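Local structure of glycosyl hydrolases family 2, sugar binding domain protein (Bacteroides uniformis str. 3978 T3 ii, 6D1P) at residues T328-D333 / I361-Y366. The protein probably hydrolyses O-glycosidic bonds as a family 2 glycoside hydrolase, a beta-glucuronidase of a human gut bacterium. Residues are numbered along the deposited sequence; the frame is centred on the assembly and turned at random.
Sequences THRHED and IRLGHY. With NA (sodium ion), chain C.
His329 and Arg362 run side by side from neighbouring parallel strands, and Arg362 NH1 donates to His329 NE2 at 2.9 Å, tilted 27° out of the imidazole plane. The ring's other nitrogen, ND1, bonds to Phe575 O, so both ring nitrogens are engaged. With CG anti to the backbone N (chi1 177°) and the chain extended to NE, Arg362 lays its CB, CG and CD along the CD2-NE2 side of the ring. Its guanidinium also forms salt bridges, NE to Glu386 and NH1 to Glu512. An alanine in place of Arg362 would probably leave His329 NE2 without this donor and both carboxylates without this cationic partner. Backbone pairing is brief: Arg362 N reaches Thr328 O at 2.9 Å, and Ile361 CA lies 3.2 Å from the same oxygen in a CA-H...O contact. Strands 321-329 and 360-362, joined through helix 343-356, form a beta-alpha-beta crossover of the TIM barrel; on the face opposite His329, Thr328 CG2 meets Ile361 CG1 at 4.0 Å. Beyond the strands, Tyr366 OH takes over the bonding. It accepts from Glu332 N at 2.9 Å and pairs with His331 ND1 at 2.7 Å, both nearly straight at 171°, while a water is a third partner. A second water accepts from His331 N and binds the sodium ion, which Asp333 O and OD2 each contact at 3.0 Å, with Asp580 O as a further ligand.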
ATOM      1  N   THR A 328       8.910   9.396  33.431  1.00 23.84           N
ATOM      2  CA  THR A 328       8.439   9.689  32.082  1.00 21.73           C
ATOM      3  C   THR A 328       7.991   8.371  31.433  1.00 24.95           C
ATOM      4  O   THR A 328       8.012   7.301  32.064  1.00 19.02           O
ATOM      5  CB  THR A 328       9.539  10.423  31.279  1.00 23.45           C
ATOM      6  OG1 THR A 328       8.974  11.107  30.147  1.00 19.89           O
ATOM      7  CG2 THR A 328      10.646   9.483  30.817  1.00 20.42           C
ATOM      8  N   HIS A 329       7.534   8.456  30.179  1.00 20.54           N
ATOM      9  CA  HIS A 329       7.355   7.283  29.334  1.00 21.33           C
ATOM     10  C   HIS A 329       8.132   7.477  28.037  1.00 23.84           C
ATOM     11  O   HIS A 329       8.518   8.599  27.678  1.00 23.82           O
ATOM     12  CB  HIS A 329       5.894   7.014  28.923  1.00 22.82           C
ATOM     13  CG  HIS A 329       4.907   6.938  30.043  1.00 19.49           C
ATOM     14  ND1 HIS A 329       4.512   8.043  30.765  1.00 19.51           N
ATOM     15  CD2 HIS A 329       4.151   5.909  30.488  1.00 21.86           C
ATOM     16  CE1 HIS A 329       3.589   7.687  31.639  1.00 20.71           C
ATOM     17  NE2 HIS A 329       3.350   6.397  31.489  1.00 23.02           N
ATOM     18  N   ARG A 330       8.313   6.372  27.319  1.00 21.72           N
ATOM     19  CA  ARG A 330       8.812   6.392  25.949  1.00 21.78           C
ATOM     20  C   ARG A 330       8.086   5.310  25.164  1.00 21.72           C
ATOM     21  O   ARG A 330       7.701   4.277  25.721  1.00 22.37           O
ATOM     22  CB  ARG A 330      10.335   6.157  25.876  1.00 20.02           C
ATOM     23  CG  ARG A 330      10.730   4.715  26.153  1.00 22.87           C
ATOM     24  CD  ARG A 330      12.233   4.459  26.036  1.00 24.99           C
ATOM     25  NE  ARG A 330      12.764   4.724  24.699  1.00 23.22           N
ATOM     26  CZ  ARG A 330      12.718   3.862  23.687  1.00 22.72           C
ATOM     27  NH1 ARG A 330      12.157   2.674  23.843  1.00 21.40           N
ATOM     28  NH2 ARG A 330      13.243   4.188  22.515  1.00 23.91           N
ATOM     29  N   HIS A 331       7.867   5.572  23.879  1.00 24.00           N
ATOM     30  CA  HIS A 331       7.349   4.576  22.951  1.00 21.27           C
ATOM     31  C   HIS A 331       8.502   4.040  22.124  1.00 23.76           C
ATOM     32  O   HIS A 331       9.559   4.671  22.021  1.00 25.44           O
ATOM     33  CB  HIS A 331       6.284   5.176  22.024  1.00 21.14           C
ATOM     34  CG  HIS A 331       4.874   4.912  22.455  1.00 20.07           C
ATOM     35  ND1 HIS A 331       4.359   3.638  22.593  1.00 20.27           N
ATOM     36  CD2 HIS A 331       3.860   5.760  22.759  1.00 17.30           C
ATOM     37  CE1 HIS A 331       3.100   3.713  22.981  1.00 20.30           C
ATOM     38  NE2 HIS A 331       2.769   4.987  23.086  1.00 20.09           N
ATOM     39  N   GLU A 332       8.316   2.863  21.535  0.54 23.21           N
ATOM     40  CA  GLU A 332       9.317   2.359  20.595  0.54 23.27           C
ATOM     41  C   GLU A 332       8.961   2.909  19.214  0.54 24.54           C
ATOM     42  O   GLU A 332       8.328   2.259  18.375  0.54 23.64           O
ATOM     43  CB  GLU A 332       9.412   0.840  20.655  0.54 23.10           C
ATOM     44  CG  GLU A 332      10.308   0.399  21.832  0.54 22.96           C
ATOM     45  CD  GLU A 332      10.667  -1.074  21.814  0.54 25.13           C
ATOM     46  OE1 GLU A 332      10.024  -1.840  21.045  0.54 24.36           O
ATOM     47  OE2 GLU A 332      11.590  -1.459  22.572  0.54 21.72           O
ATOM     48  N   ASP A 333       9.391   4.153  19.003  1.00 22.35           N
ATOM     49  CA  ASP A 333       8.972   5.021  17.916  1.00 23.13           C
ATOM     50  C   ASP A 333      10.027   6.114  17.784  1.00 26.53           C
ATOM     51  O   ASP A 333      10.491   6.653  18.798  1.00 26.77           O
ATOM     52  CB  ASP A 333       7.589   5.628  18.221  1.00 20.67           C
ATOM     53  CG  ASP A 333       7.134   6.643  17.177  1.00 21.79           C
ATOM     54  OD1 ASP A 333       6.387   6.269  16.255  1.00 23.27           O
ATOM     55  OD2 ASP A 333       7.500   7.832  17.278  1.00 26.37           O
ATOM     56  N   ILE A 361      10.746   5.354  34.638  1.00 23.67           N
ATOM     57  CA  ILE A 361      10.145   5.348  33.315  1.00 23.41           C
ATOM     58  C   ILE A 361       9.182   4.171  33.202  1.00 24.57           C
ATOM     59  O   ILE A 361       9.467   3.061  33.668  1.00 23.98           O
ATOM     60  CB  ILE A 361      11.230   5.318  32.218  1.00 24.40           C
ATOM     61  CG1 ILE A 361      10.593   5.451  30.824  1.00 23.42           C
ATOM     62  CG2 ILE A 361      12.108   4.064  32.351  1.00 19.75           C
ATOM     63  CD1 ILE A 361      11.623   5.703  29.716  1.00 22.55           C
ATOM     64  N   ARG A 362       8.027   4.439  32.597  1.00 22.40           N
ATOM     65  CA  ARG A 362       7.095   3.414  32.150  1.00 24.92           C
ATOM     66  C   ARG A 362       7.272   3.230  30.646  1.00 21.76           C
ATOM     67  O   ARG A 362       7.180   4.196  29.886  1.00 21.28           O
ATOM     68  CB  ARG A 362       5.654   3.805  32.494  1.00 23.14           C
ATOM     69  CG  ARG A 362       4.562   2.844  32.009  1.00 24.80           C
ATOM     70  CD  ARG A 362       3.227   3.238  32.648  1.00 22.60           C
ATOM     71  NE  ARG A 362       2.038   2.616  32.050  1.00 22.55           N
ATOM     72  CZ  ARG A 362       1.044   3.295  31.484  1.00 21.53           C
ATOM     73  NH1 ARG A 362       1.094   4.626  31.387  1.00 19.74           N
ATOM     74  NH2 ARG A 362      -0.004   2.643  31.009  1.00 20.12           N
ATOM     75  N   LEU A 363       7.520   1.991  30.225  1.00 23.41           N
ATOM     76  CA  LEU A 363       7.991   1.695  28.869  1.00 23.73           C
ATOM     77  C   LEU A 363       6.822   1.507  27.894  1.00 22.38           C
ATOM     78  O   LEU A 363       6.659   0.457  27.270  1.00 20.70           O
ATOM     79  CB  LEU A 363       8.886   0.459  28.894  1.00 20.41           C
ATOM     80  CG  LEU A 363      10.142   0.565  29.772  1.00 27.13           C
ATOM     81  CD1 LEU A 363      10.937  -0.731  29.737  1.00 25.88           C
ATOM     82  CD2 LEU A 363      11.014   1.741  29.333  1.00 23.27           C
ATOM     83  N   GLY A 364       6.039   2.569  27.728  1.00 20.66           N
ATOM     84  CA  GLY A 364       4.894   2.472  26.856  1.00 21.28           C
ATOM     85  C   GLY A 364       3.934   1.412  27.360  1.00 26.78           C
ATOM     86  O   GLY A 364       3.835   1.146  28.566  1.00 24.07           O
ATOM     87  N   HIS A 365       3.256   0.752  26.419  1.00 20.33           N
ATOM     88  CA  HIS A 365       2.224  -0.216  26.751  1.00 23.18           C
ATOM     89  C   HIS A 365       2.622  -1.632  26.357  1.00 23.61           C
ATOM     90  O   HIS A 365       1.765  -2.457  26.030  1.00 19.83           O
ATOM     91  CB  HIS A 365       0.899   0.182  26.096  1.00 19.15           C
ATOM     92  CG  HIS A 365       0.418   1.538  26.499  1.00 20.31           C
ATOM     93  ND1 HIS A 365       0.325   1.934  27.821  1.00 21.93           N
ATOM     94  CD2 HIS A 365       0.019   2.601  25.761  1.00 19.86           C
ATOM     95  CE1 HIS A 365      -0.133   3.173  27.877  1.00 18.21           C
ATOM     96  NE2 HIS A 365      -0.321   3.601  26.640  1.00 19.75           N
ATOM     97  N   TYR A 366       3.912  -1.940  26.403  1.00 22.10           N
ATOM     98  CA  TYR A 366       4.369  -3.257  25.974  1.00 20.83           C
ATOM     99  C   TYR A 366       5.798  -3.453  26.468  1.00 21.82           C
ATOM    100  O   TYR A 366       6.505  -2.490  26.789  1.00 21.67           O
ATOM    101  CB  TYR A 366       4.285  -3.399  24.443  1.00 18.52           C
ATOM    102  CG  TYR A 366       4.678  -2.116  23.750  1.00 21.46           C
ATOM    103  CD1 TYR A 366       6.018  -1.778  23.579  1.00 19.64           C
ATOM    104  CD2 TYR A 366       3.710  -1.215  23.308  1.00 22.56           C
ATOM    105  CE1 TYR A 366       6.387  -0.586  22.950  1.00 22.28           C
ATOM    106  CE2 TYR A 366       4.061  -0.015  22.676  1.00 22.72           C
ATOM    107  CZ  TYR A 366       5.406   0.293  22.512  1.00 24.65           C
ATOM    108  OH  TYR A 366       5.759   1.471  21.915  1.00 22.27           O
TER
HETATM  109 NA    NA C 901       8.951   9.034  19.605  1.00 30.90          NA
HETATM  110  O   HOH W   1       8.725   7.884  22.161  1.00 22.60           O
HETATM  111  O   HOH W   2       5.299   2.844  19.210  1.00 22.80           O